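Local coordinates for HTH-type transcriptional regulator yiaJ (Escherichia coli, PDB 1YSQ), which represses transcription of the yiaKLMNOPQRS operon as an IclR-family DNA-binding regulator, of which this chain is the C-terminal effector-binding domain, at residues A[38-44]-A[56-62]; A[63-67]-A[92-96]; A[71-76]-A[110-115]; A[134-138]-A[173-177]. All coordinates share one frame. Residues are numbered along the deposited sequence.

Contact 1: A[38-44]-A[56-62]; sequences HAILIYK and AYIGQHM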
loop_
_atom_site.group_PDB
_atom_site.type_symbol
_atom_site.label_atom_id
_atom_site.label_comp_id
_atom_site.label_asym_id
_atom_site.label_seq_id
_atom_site.Cartn_x
_atom_site.Cartn_y
_atom_site.Cartn_z
ATOM N N HIS A 38 -0.898 -7.502 -9.969
ATOM C CA HIS A 38 -0.517 -6.105 -9.779
ATOM C C HIS A 38 -1.534 -5.393 -8.879
ATOM O O HIS A 38 -2.683 -5.831 -8.757
ATOM C CB HIS A 38 -0.355 -5.368 -11.130
ATOM C CG HIS A 38 -1.490 -5.594 -12.074
ATOM N ND1 HIS A 38 -1.694 -6.799 -12.721
ATOM C CD2 HIS A 38 -2.519 -4.792 -12.440
ATOM C CE1 HIS A 38 -2.792 -6.724 -13.450
ATOM N NE2 HIS A 38 -3.303 -5.516 -13.307
ATOM N N ALA A 39 -1.097 -4.310 -8.246
ATOM C CA ALA A 39 -2.006 -3.361 -7.611
ATOM C C ALA A 39 -2.353 -2.306 -8.674
ATOM O O ALA A 39 -1.513 -1.986 -9.522
ATOM C CB ALA A 39 -1.329 -2.699 -6.374
ATOM N N ILE A 40 -3.588 -1.807 -8.663
ATOM C CA ILE A 40 -3.963 -0.687 -9.530
ATOM C C ILE A 40 -4.161 0.531 -8.664
ATOM O O ILE A 40 -4.974 0.516 -7.730
ATOM C CB ILE A 40 -5.257 -0.945 -10.331
ATOM C CG1 ILE A 40 -5.182 -2.274 -11.087
ATOM C CG2 ILE A 40 -5.511 0.242 -11.325
ATOM C CD1 ILE A 40 -6.473 -2.570 -11.885
ATOM N N LEU A 41 -3.435 1.598 -8.986
ATOM C CA LEU A 41 -3.625 2.859 -8.275
ATOM C C LEU A 41 -4.894 3.541 -8.756
ATOM O O LEU A 41 -4.891 4.163 -9.817
ATOM C CB LEU A 41 -2.405 3.782 -8.433
ATOM C CG LEU A 41 -2.387 4.990 -7.492
ATOM C CD1 LEU A 41 -2.521 4.518 -6.027
ATOM C CD2 LEU A 41 -1.098 5.778 -7.668
ATOM N N ILE A 42 -5.976 3.420 -7.987
ATOM C CA ILE A 42 -7.258 3.987 -8.431
ATOM C C ILE A 42 -7.513 5.401 -7.941
ATOM O O ILE A 42 -8.419 6.076 -8.431
ATOM C CB ILE A 42 -8.441 3.038 -8.101
ATOM C CG1 ILE A 42 -8.592 2.840 -6.577
ATOM C CG2 ILE A 42 -8.256 1.699 -8.858
ATOM C CD1 ILE A 42 -9.862 2.071 -6.171
ATOM N N TYR A 43 -6.708 5.862 -6.990
ATOM C CA TYR A 43 -6.938 7.156 -6.379
ATOM C C TYR A 43 -5.638 7.601 -5.727
ATOM O O TYR A 43 -4.932 6.798 -5.097
ATOM C CB TYR A 43 -8.073 6.998 -5.371
ATOM C CG TYR A 43 -8.454 8.196 -4.555
ATOM C CD1 TYR A 43 -9.629 8.884 -4.817
ATOM C CD2 TYR A 43 -7.683 8.596 -3.463
ATOM C CE1 TYR A 43 -10.017 9.967 -4.037
ATOM C CE2 TYR A 43 -8.062 9.670 -2.683
ATOM C CZ TYR A 43 -9.231 10.346 -2.972
ATOM O OH TYR A 43 -9.620 11.405 -2.182
ATOM N N LYS A 44 -5.297 8.866 -5.918
ATOM C CA LYS A 44 -4.073 9.425 -5.341
ATOM C C LYS A 44 -4.251 10.903 -4.972
ATOM O O LYS A 44 -4.806 11.670 -5.751
ATOM C CB LYS A 44 -2.874 9.264 -6.302
ATOM C CG LYS A 44 -1.534 9.662 -5.677
ATOM C CD LYS A 44 -0.437 9.866 -6.720
ATOM C CE LYS A 44 0.903 10.214 -6.031
ATOM N NZ LYS A 44 1.931 10.809 -7.000
ATOM N N ALA A 56 3.996 8.259 -9.061
ATOM C CA ALA A 56 2.752 7.476 -9.134
ATOM C C ALA A 56 1.570 8.305 -9.668
ATOM O O ALA A 56 1.486 9.510 -9.435
ATOM C CB ALA A 56 2.408 6.884 -7.768
ATOM N N TYR A 57 0.653 7.637 -10.367
ATOM C CA TYR A 57 -0.487 8.292 -11.005
ATOM C C TYR A 57 -1.671 7.341 -11.042
ATOM O O TYR A 57 -1.497 6.124 -11.045
ATOM C CB TYR A 57 -0.132 8.720 -12.441
ATOM C CG TYR A 57 0.415 7.576 -13.282
ATOM C CD1 TYR A 57 -0.430 6.809 -14.095
ATOM C CD2 TYR A 57 1.776 7.276 -13.275
ATOM C CE1 TYR A 57 0.064 5.757 -14.868
ATOM C CE2 TYR A 57 2.290 6.203 -14.031
ATOM C CZ TYR A 57 1.426 5.461 -14.822
ATOM O OH TYR A 57 1.933 4.442 -15.579
ATOM N N ILE A 58 -2.869 7.913 -11.089
ATOM C CA ILE A 58 -4.097 7.139 -11.170
ATOM C C ILE A 58 -4.091 6.313 -12.456
ATOM O O ILE A 58 -3.840 6.838 -13.550
ATOM C CB ILE A 58 -5.344 8.070 -11.064
ATOM C CG1 ILE A 58 -5.408 8.693 -9.662
ATOM C CG2 ILE A 58 -6.649 7.323 -11.461
ATOM C CD1 ILE A 58 -6.420 9.873 -9.528
ATOM N N GLY A 59 -4.329 5.015 -12.302
ATOM C CA GLY A 59 -4.311 4.087 -13.420
ATOM C C GLY A 59 -3.017 3.299 -13.500
ATOM O O GLY A 59 -2.922 2.324 -14.250
ATOM N N GLN A 60 -2.019 3.686 -12.705
ATOM C CA GLN A 60 -0.751 2.958 -12.708
ATOM C C GLN A 60 -0.939 1.504 -12.235
ATOM O O GLN A 60 -1.709 1.255 -11.295
ATOM C CB GLN A 60 0.262 3.646 -11.805
ATOM C CG GLN A 60 1.660 3.022 -11.830
ATOM C CD GLN A 60 2.643 3.823 -10.999
ATOM O OE1 GLN A 60 2.251 4.475 -10.036
ATOM N NE2 GLN A 60 3.915 3.779 -11.366
ATOM N N HIS A 61 -0.222 0.577 -12.871
ATOM C CA HIS A 61 -0.149 -0.816 -12.411
ATOM C C HIS A 61 1.171 -1.026 -11.696
ATOM O O HIS A 61 2.242 -0.808 -12.254
ATOM C CB HIS A 61 -0.263 -1.800 -13.571
ATOM C CG HIS A 61 -1.612 -1.821 -14.226
ATOM N ND1 HIS A 61 -1.984 -2.813 -15.109
ATOM C CD2 HIS A 61 -2.682 -0.996 -14.115
ATOM C CE1 HIS A 61 -3.223 -2.595 -15.519
ATOM N NE2 HIS A 61 -3.674 -1.507 -14.920
ATOM N N MET A 62 1.068 -1.438 -10.437
ATOM C CA MET A 62 2.190 -1.513 -9.548
ATOM C C MET A 62 2.496 -3.055 -9.324
ATOM O O MET A 62 1.582 -3.802 -8.939
ATOM C CB MET A 62 1.812 -0.601 -8.306
ATOM C CG MET A 62 0.529 0.704 -8.495
ATOM S SD MET A 62 0.818 1.535 -7.020
ATOM C CE MET A 62 -0.622 1.173 -6.263
#
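Residues 38-44 form a strand; the loop from A56 leads into a short strand, including H61 and M62, that pairs antiparallel with it. A39 and M62 make a hydrogen-bonded pair (A39 N to M62 O and M62 N to A39 O, both 2.8 Å), I40 and H61 a non-hydrogen-bonded one. Beyond them L41 N reaches Q60 O (2.9 Å) and G59 N reaches L41 O (2.7 Å). The same loop residues lie in a type II turn from Y57 to Q60, with Q60 N bonded to Y57 O (3.0 Å). G59 takes its third position at phi 101°, where a CB would collide with the preceding carbonyl, so glycine suits it.

On one face, M62 CE lies 3.9 Å from A39 CB and 3.8 Å from L41 CB; small A39 also packs on Y73 and flexible M62 on M69 of helix 68-75. L41, the most covered residue, suits its place by a branched end that reaches the loop, CD2 lying 3.7 Å from A56 CB. On the other face H61 stands beside I40, its ring in an offset stack with that of H38 (centroids 4.4 Å apart); H38 NE2 is hydrogen-bonded to E35. K44 stretches out, NZ hydrogen-bonding A56 O (2.8 Å) beside its salt-bridge partner E46. I42 and Y43 both face F31 in a classic beta bulge. This is the antiparallel sheet edge of a GAF-like domain, whose short outermost strand 61-63 leads into helix 68-75.

Contact 2: A[63-67]-A[92-96]; sequences PLYCS and EIQPL. With PO4 (phosphate ion), chain B.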
loop_
_atom_site.group_PDB
_atom_site.type_symbol
_atom_site.label_atom_id
_atom_site.label_comp_id
_atom_site.label_asym_id
_atom_site.label_seq_id
_atom_site.Cartn_x
_atom_site.Cartn_y
_atom_site.Cartn_z
ATOM N N PRO A 63 3.712 -3.577 -9.632
ATOM C CA PRO A 63 3.978 -5.022 -9.408
ATOM C C PRO A 63 3.886 -5.395 -7.922
ATOM O O PRO A 63 4.256 -4.593 -7.054
ATOM C CB PRO A 63 5.424 -5.222 -9.886
ATOM C CG PRO A 63 5.727 -4.030 -10.750
ATOM C CD PRO A 63 4.909 -2.891 -10.163
ATOM N N LEU A 64 3.378 -6.582 -7.629
ATOM C CA LEU A 64 3.155 -6.975 -6.231
ATOM C C LEU A 64 4.425 -6.973 -5.374
ATOM O O LEU A 64 4.374 -6.577 -4.208
ATOM C CB LEU A 64 2.479 -8.349 -6.147
ATOM C CG LEU A 64 1.067 -8.484 -6.771
ATOM C CD1 LEU A 64 0.523 -9.886 -6.519
ATOM C CD2 LEU A 64 0.084 -7.438 -6.291
ATOM N N TYR A 65 5.550 -7.408 -5.954
ATOM C CA TYR A 65 6.761 -7.699 -5.170
ATOM C C TYR A 65 7.482 -6.455 -4.630
ATOM O O TYR A 65 8.241 -6.557 -3.673
ATOM C CB TYR A 65 7.744 -8.568 -5.978
ATOM C CG TYR A 65 8.607 -7.764 -6.928
ATOM C CD1 TYR A 65 9.930 -7.436 -6.599
ATOM C CD2 TYR A 65 8.090 -7.312 -8.145
ATOM C CE1 TYR A 65 10.723 -6.665 -7.457
ATOM C CE2 TYR A 65 8.868 -6.554 -9.023
ATOM C CZ TYR A 65 10.185 -6.228 -8.665
ATOM O OH TYR A 65 10.957 -5.492 -9.541
ATOM N N CYS A 66 7.257 -5.294 -5.256
ATOM C CA CYS A 66 7.977 -4.061 -4.893
ATOM C C CYS A 66 7.033 -2.940 -4.420
ATOM O O CYS A 66 7.465 -1.818 -4.192
ATOM C CB CYS A 66 8.871 -3.585 -6.068
ATOM S SG CYS A 66 7.943 -3.302 -7.591
ATOM N N SER A 67 5.748 -3.269 -4.272
ATOM C CA SER A 67 4.711 -2.342 -3.813
ATOM C C SER A 67 4.320 -2.746 -2.402
ATOM O O SER A 67 3.990 -3.914 -2.163
ATOM C CB SER A 67 3.487 -2.414 -4.737
ATOM O OG SER A 67 2.318 -1.839 -4.168
ATOM N N GLU A 92 10.340 -10.100 -14.577
ATOM C CA GLU A 92 9.801 -8.868 -14.009
ATOM C C GLU A 92 10.350 -8.556 -12.611
ATOM O O GLU A 92 10.428 -7.386 -12.229
ATOM C CB GLU A 92 8.270 -8.925 -13.991
ATOM C CG GLU A 92 7.660 -9.119 -15.376
ATOM C CD GLU A 92 7.258 -10.556 -15.677
ATOM O OE1 GLU A 92 8.135 -11.451 -15.699
ATOM O OE2 GLU A 92 6.047 -10.786 -15.902
ATOM N N ILE A 93 10.721 -9.591 -11.851
ATOM C CA ILE A 93 11.307 -9.389 -10.518
ATOM C C ILE A 93 12.780 -8.975 -10.636
ATOM O O ILE A 93 13.652 -9.788 -10.925
ATOM C CB ILE A 93 11.135 -10.637 -9.598
ATOM C CG1 ILE A 93 9.644 -10.943 -9.357
ATOM C CG2 ILE A 93 11.871 -10.436 -8.263
ATOM C CD1 ILE A 93 9.335 -12.412 -9.093
ATOM N N GLN A 94 13.044 -7.700 -10.400
ATOM C CA GLN A 94 14.364 -7.122 -10.638
ATOM C C GLN A 94 14.799 -6.264 -9.455
ATOM O O GLN A 94 13.952 -5.649 -8.792
ATOM C CB GLN A 94 14.353 -6.286 -11.930
ATOM C CG GLN A 94 14.143 -7.103 -13.223
ATOM C CD GLN A 94 15.308 -8.036 -13.545
ATOM O OE1 GLN A 94 16.461 -7.706 -13.284
ATOM N NE2 GLN A 94 15.004 -9.202 -14.110
ATOM N N PRO A 95 16.104 -6.214 -9.195
ATOM C CA PRO A 95 16.636 -5.437 -8.070
ATOM C C PRO A 95 16.640 -3.947 -8.359
ATOM O O PRO A 95 17.671 -3.398 -8.775
ATOM C CB PRO A 95 18.067 -5.965 -7.924
ATOM C CG PRO A 95 18.449 -6.408 -9.320
ATOM C CD PRO A 95 17.174 -6.900 -9.949
ATOM N N LEU A 96 15.510 -3.295 -8.113
ATOM C CA LEU A 96 15.370 -1.863 -8.358
ATOM C C LEU A 96 16.321 -1.046 -7.489
ATOM O O LEU A 96 16.918 -0.059 -7.951
ATOM C CB LEU A 96 13.912 -1.419 -8.146
ATOM C CG LEU A 96 12.830 -2.194 -8.914
ATOM C CD1 LEU A 96 11.460 -1.620 -8.591
ATOM C CD2 LEU A 96 13.072 -2.197 -10.421
HETATM P P PO4 B . 2.992 1.395 -2.554
HETATM O O1 PO4 B . 4.463 1.088 -2.217
HETATM O O2 PO4 B . 2.049 0.430 -1.910
HETATM O O3 PO4 B . 2.616 2.816 -2.180
HETATM O O4 PO4 B . 2.880 1.247 -4.063
#
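The ring of Y65 lies flat over the backbone of I93: I93 CA sits 4.1 Å from the ring centroid, near the ring normal, a CH-pi contact. The side chain of I93 adds to it, with CG2 3.9 Å from Y65 CD1. A broad aromatic suits this place because it can cover a loop backbone with its face and still offer a polar tip at its edge. That tip, Y65 OH, is 3.1 Å from Q94 O and 3.3 Å from E92 O; its one proton could go to Q94 O, but the choice is not settled. Beside it, L96 CG comes 3.8 Å from Y65 OH, and L96 CD1 meets C66 SG at 4.0 Å. P95 is the centre of an inverse gamma turn that brings L96 back toward residues 63-67.

S67 is the N-cap of helix 68-75: its OG hydrogen-bonds G70 N and lies 3.1 Å from O4 and 3.2 Å from O2 of a phosphate ion, which is also hydrogen-bonded to A68 N, M69 N and S149 OG. Two irregular loops are thus joined mainly through one tyrosine, while the anion at the helix start, probably from the crystallisation liquor, may at most mark a pocket.

Contact 3: A[71-76]-A[110-115]; sequences KIYMAF and ELAHIR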
loop_
_atom_site.group_PDB
_atom_site.type_symbol
_atom_site.label_atom_id
_atom_site.label_comp_id
_atom_site.label_asym_id
_atom_site.label_seq_id
_atom_site.Cartn_x
_atom_site.Cartn_y
_atom_site.Cartn_z
ATOM N N LYS A 71 2.449 -6.115 -1.527
ATOM C CA LYS A 71 2.906 -7.105 -0.550
ATOM C C LYS A 71 1.791 -7.470 0.432
ATOM O O LYS A 71 1.645 -8.638 0.815
ATOM C CB LYS A 71 4.167 -6.622 0.173
ATOM C CG LYS A 71 5.397 -6.622 -0.746
ATOM C CD LYS A 71 6.701 -6.335 0.033
ATOM C CE LYS A 71 6.693 -4.911 0.600
ATOM N NZ LYS A 71 7.963 -4.542 1.295
ATOM N N ILE A 72 0.970 -6.487 0.800
ATOM C CA ILE A 72 -0.213 -6.759 1.629
ATOM C C ILE A 72 -1.144 -7.749 0.925
ATOM O O ILE A 72 -1.587 -8.722 1.525
ATOM C CB ILE A 72 -0.935 -5.438 1.961
ATOM C CG1 ILE A 72 -0.141 -4.681 3.020
ATOM C CG2 ILE A 72 -2.392 -5.672 2.438
ATOM C CD1 ILE A 72 -0.568 -3.252 3.173
ATOM N N TYR A 73 -1.419 -7.516 -0.360
ATOM C CA TYR A 73 -2.274 -8.449 -1.105
ATOM C C TYR A 73 -1.706 -9.859 -1.068
ATOM O O TYR A 73 -2.433 -10.802 -0.803
ATOM C CB TYR A 73 -2.453 -7.987 -2.554
ATOM C CG TYR A 73 -3.188 -6.662 -2.682
ATOM C CD1 TYR A 73 -4.337 -6.406 -1.933
ATOM C CD2 TYR A 73 -2.741 -5.676 -3.574
ATOM C CE1 TYR A 73 -5.036 -5.189 -2.057
ATOM C CE2 TYR A 73 -3.428 -4.444 -3.698
ATOM C CZ TYR A 73 -4.571 -4.215 -2.942
ATOM O OH TYR A 73 -5.255 -3.023 -3.075
ATOM N N MET A 74 -0.404 -10.009 -1.318
ATOM C CA MET A 74 0.199 -11.357 -1.244
ATOM C C MET A 74 0.179 -11.938 0.183
ATOM O O MET A 74 -0.053 -13.144 0.361
ATOM C CB MET A 74 1.619 -11.379 -1.807
ATOM C CG MET A 74 1.665 -11.274 -3.362
ATOM S SD MET A 74 3.252 -11.717 -4.181
ATOM C CE MET A 74 4.250 -10.647 -3.426
ATOM N N ALA A 75 0.412 -11.089 1.186
ATOM C CA ALA A 75 0.470 -11.544 2.579
ATOM C C ALA A 75 -0.852 -12.135 3.043
ATOM O O ALA A 75 -0.871 -13.044 3.874
ATOM C CB ALA A 75 0.899 -10.402 3.506
ATOM N N PHE A 76 -1.958 -11.611 2.520
ATOM C CA PHE A 76 -3.285 -12.139 2.857
ATOM C C PHE A 76 -3.851 -13.152 1.852
ATOM O O PHE A 76 -4.970 -13.667 2.032
ATOM C CB PHE A 76 -4.240 -10.978 3.102
ATOM C CG PHE A 76 -4.025 -10.325 4.435
ATOM C CD1 PHE A 76 -4.839 -10.650 5.521
ATOM C CD2 PHE A 76 -2.987 -9.398 4.609
ATOM C CE1 PHE A 76 -4.631 -10.047 6.781
ATOM C CE2 PHE A 76 -2.762 -8.796 5.839
ATOM C CZ PHE A 76 -3.584 -9.132 6.938
ATOM N N GLU A 110 9.120 -11.754 4.944
ATOM C CA GLU A 110 8.453 -10.455 4.913
ATOM C C GLU A 110 6.932 -10.606 4.992
ATOM O O GLU A 110 6.267 -9.899 5.750
ATOM C CB GLU A 110 8.831 -9.717 3.622
ATOM C CG GLU A 110 8.005 -8.458 3.362
ATOM C CD GLU A 110 8.631 -7.200 3.940
ATOM O OE1 GLU A 110 9.557 -7.314 4.768
ATOM O OE2 GLU A 110 8.199 -6.077 3.571
ATOM N N LEU A 111 6.388 -11.518 4.195
ATOM C CA LEU A 111 4.950 -11.690 4.112
ATOM C C LEU A 111 4.358 -12.207 5.415
ATOM O O LEU A 111 3.253 -11.835 5.764
ATOM C CB LEU A 111 4.569 -12.609 2.942
ATOM C CG LEU A 111 4.805 -12.059 1.529
ATOM C CD1 LEU A 111 4.345 -13.098 0.506
ATOM C CD2 LEU A 111 4.096 -10.720 1.321
ATOM N N ALA A 112 5.094 -13.067 6.121
ATOM C CA ALA A 112 4.657 -13.517 7.443
ATOM C C ALA A 112 4.514 -12.348 8.420
ATOM O O ALA A 112 3.525 -12.271 9.126
ATOM C CB ALA A 112 5.611 -14.576 7.989
ATOM N N HIS A 113 5.490 -11.431 8.452
ATOM C CA HIS A 113 5.395 -10.247 9.294
ATOM C C HIS A 113 4.198 -9.373 8.932
ATOM O O HIS A 113 3.529 -8.846 9.829
ATOM C CB HIS A 113 6.677 -9.389 9.257
ATOM C CG HIS A 113 7.895 -10.075 9.801
ATOM N ND1 HIS A 113 7.889 -10.796 10.978
ATOM C CD2 HIS A 113 9.164 -10.139 9.332
ATOM C CE1 HIS A 113 9.098 -11.277 11.206
ATOM N NE2 HIS A 113 9.891 -10.894 10.222
ATOM N N ILE A 114 3.966 -9.157 7.631
ATOM C CA ILE A 114 2.801 -8.365 7.190
ATOM C C ILE A 114 1.462 -9.006 7.582
ATOM O O ILE A 114 0.542 -8.322 8.040
ATOM C CB ILE A 114 2.850 -8.127 5.639
ATOM C CG1 ILE A 114 4.066 -7.251 5.289
ATOM C CG2 ILE A 114 1.569 -7.455 5.164
ATOM C CD1 ILE A 114 4.500 -7.358 3.794
ATOM N N ARG A 115 1.349 -10.317 7.366
ATOM C CA ARG A 115 0.120 -11.054 7.691
ATOM C C ARG A 115 -0.186 -10.999 9.196
ATOM O O ARG A 115 -1.334 -10.802 9.615
ATOM C CB ARG A 115 0.216 -12.503 7.191
ATOM C CG ARG A 115 -1.032 -13.382 7.501
ATOM C CD ARG A 115 -2.353 -12.857 6.893
ATOM N NE ARG A 115 -3.500 -13.673 7.323
ATOM C CZ ARG A 115 -4.196 -13.474 8.441
ATOM N NH1 ARG A 115 -3.881 -12.467 9.246
ATOM N NH2 ARG A 115 -5.230 -14.267 8.749
#
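A salt bridge joins K71 NZ to E110 OE2 at 2.8 Å, linking helix 68-75 to helix 104-117 in the helical layer on one side of the GAF-like sheet. The same ammonium makes a hydrogen bond to M121 O and a second salt bridge to E125, so a lysine fits here: its long chain carries one charge past a largely apolar contact to several acceptors.

The axes of 71-75 and 110-115 cross at -84°, 8.7 Å apart at closest approach. Such a crossing gives a compact meeting point, and the residues nearest it, A75 and L111, have CA atoms only 4.7 Å apart. Alanine permits this approach: A75 CB touches I114 CG2 at 3.4 Å and L111 CD2 at 3.9 Å. Around them, M74 CB meets L111 CD1 (4.0 Å) and K71 CB meets I114 CD1 (3.7 Å). I72 CG1 lies 3.9 Å from I114 CG2, while the I72 side chain also packs on A134 and P136 of the sheet.

At the C-terminal end of helix 68-75, F76 stacks edge-to-face with F138 and offers a face to R115, whose aliphatic part suits an aromatic surface: R115 CD sits 3.7 Å from the F76 ring centroid, 15° off the normal.

Contact 4: A[134-138]-A[173-177]; sequences AVPVF and AQAIS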
loop_
_atom_site.group_PDB
_atom_site.type_symbol
_atom_site.label_atom_id
_atom_site.label_comp_id
_atom_site.label_asym_id
_atom_site.label_seq_id
_atom_site.Cartn_x
_atom_site.Cartn_y
_atom_site.Cartn_z
ATOM N N ALA A 134 1.788 0.966 4.456
ATOM C CA ALA A 134 0.536 0.542 3.827
ATOM C C ALA A 134 -0.267 -0.359 4.774
ATOM O O ALA A 134 0.309 -1.041 5.646
ATOM C CB ALA A 134 0.825 -0.189 2.511
ATOM N N VAL A 135 -1.590 -0.329 4.614
ATOM C CA VAL A 135 -2.508 -1.171 5.376
ATOM C C VAL A 135 -3.596 -1.767 4.460
ATOM O O VAL A 135 -3.938 -1.187 3.431
ATOM C CB VAL A 135 -3.209 -0.392 6.538
ATOM C CG1 VAL A 135 -2.221 -0.008 7.632
ATOM C CG2 VAL A 135 -3.973 0.835 6.010
ATOM N N PRO A 136 -4.146 -2.921 4.837
ATOM C CA PRO A 136 -5.288 -3.514 4.121
ATOM C C PRO A 136 -6.614 -2.809 4.411
ATOM O O PRO A 136 -6.763 -2.220 5.479
ATOM C CB PRO A 136 -5.333 -4.944 4.678
ATOM C CG PRO A 136 -4.774 -4.806 6.102
ATOM C CD PRO A 136 -3.685 -3.774 5.958
ATOM N N VAL A 137 -7.546 -2.849 3.448
ATOM C CA VAL A 137 -8.948 -2.495 3.669
ATOM C C VAL A 137 -9.680 -3.825 3.538
ATOM O O VAL A 137 -9.659 -4.443 2.477
ATOM C CB VAL A 137 -9.481 -1.496 2.607
ATOM C CG1 VAL A 137 -11.015 -1.274 2.747
ATOM C CG2 VAL A 137 -8.714 -0.184 2.688
ATOM N N PHE A 138 -10.269 -4.301 4.626
ATOM C CA PHE A 138 -10.879 -5.630 4.610
ATOM C C PHE A 138 -12.321 -5.567 4.111
ATOM O O PHE A 138 -13.037 -4.604 4.412
ATOM C CB PHE A 138 -10.855 -6.235 6.030
ATOM C CG PHE A 138 -9.475 -6.633 6.502
ATOM C CD1 PHE A 138 -8.849 -7.773 5.991
ATOM C CD2 PHE A 138 -8.817 -5.873 7.475
ATOM C CE1 PHE A 138 -7.566 -8.156 6.435
ATOM C CE2 PHE A 138 -7.535 -6.235 7.930
ATOM C CZ PHE A 138 -6.910 -7.393 7.397
ATOM N N ALA A 173 -8.171 3.295 7.083
ATOM C CA ALA A 173 -8.555 2.026 6.478
ATOM C C ALA A 173 -9.735 1.381 7.209
ATOM O O ALA A 173 -10.627 0.850 6.573
ATOM C CB ALA A 173 -7.374 1.051 6.427
ATOM N N GLN A 174 -9.728 1.423 8.538
ATOM C CA GLN A 174 -10.809 0.838 9.329
ATOM C C GLN A 174 -12.156 1.485 9.006
ATOM O O GLN A 174 -13.153 0.785 8.849
ATOM C CB GLN A 174 -10.524 0.974 10.827
ATOM C CG GLN A 174 -9.507 -0.034 11.373
ATOM C CD GLN A 174 -9.024 0.325 12.790
ATOM O OE1 GLN A 174 -9.056 1.498 13.198
ATOM N NE2 GLN A 174 -8.594 -0.684 13.539
ATOM N N ALA A 175 -12.171 2.815 8.904
ATOM C CA ALA A 175 -13.391 3.560 8.595
ATOM C C ALA A 175 -13.945 3.180 7.208
ATOM O O ALA A 175 -15.147 2.909 7.063
ATOM C CB ALA A 175 -13.139 5.062 8.690
ATOM N N ILE A 176 -13.060 3.146 6.209
ATOM C CA ILE A 176 -13.416 2.681 4.864
ATOM C C ILE A 176 -13.957 1.244 4.887
ATOM O O ILE A 176 -15.004 0.958 4.311
ATOM C CB ILE A 176 -12.197 2.794 3.895
ATOM C CG1 ILE A 176 -11.733 4.258 3.782
ATOM C CG2 ILE A 176 -12.534 2.175 2.506
ATOM C CD1 ILE A 176 -10.356 4.455 3.105
ATOM N N SER A 177 -13.241 0.345 5.549
ATOM C CA SER A 177 -13.664 -1.046 5.635
ATOM C C SER A 177 -15.040 -1.196 6.308
ATOM O O SER A 177 -15.894 -1.980 5.846
ATOM C CB SER A 177 -12.623 -1.858 6.395
ATOM O OG SER A 177 -13.104 -3.159 6.643
HETATM O O HOH W 1 -15.857 -4.248 4.736
#
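V137, A173 and S177 carry most of this strand-to-helix contact. Helix 173-177 runs nearly parallel to strand 134-137, at 15° and with axes 7.8 Å apart. A173 has a side chain small enough for the helix to settle on the strand: its CB is 3.4 Å from V135 CG2 and 3.5 Å from P136 O. V137, branched as suits a strand, fills the next place, with CG1 3.8 Å from I176 CG2 and 3.9 Å from S177 CA. S177 supplies the polar link, its OG giving a hydrogen bond to F138 O (2.7 Å). Just past the strand, this carbonyl also takes a bond from a water (2.9 Å from F138 O), which donates to S177 O as well (2.5 Å).

The side chains of V135 and V137 thus pack against helix 162-182, while A134 and P136 of the same strand pack on I72 of helix 68-75. A sheet with helices on both faces, here with helix 8-25 beside I176, is characteristic of the GAF-like IclR effector domain.

Overall arrangement
Contact 4 is the buried one, while contacts 1, 2 and 3 are each partly exposed. Contacts 1 and 4 belong to the same sheet, their centres about 17 Å apart without touching: the first joins strands by backbone bonds, the second covers a strand with a helix by alanine, valine and isoleucine packing plus one serine hydrogen bond. Contact 2 joins loops chiefly by a tyrosine ring and its hydroxyl. Helix 68-75 runs between the contacts, Y73 packing on A39 and I72 on A134. L64, within 63-67, packs on H38 and A39 of contact 1 and M74 of contact 3; F76 with F138 bridges 3 and 4. Only contact 3 has a salt bridge between its segments.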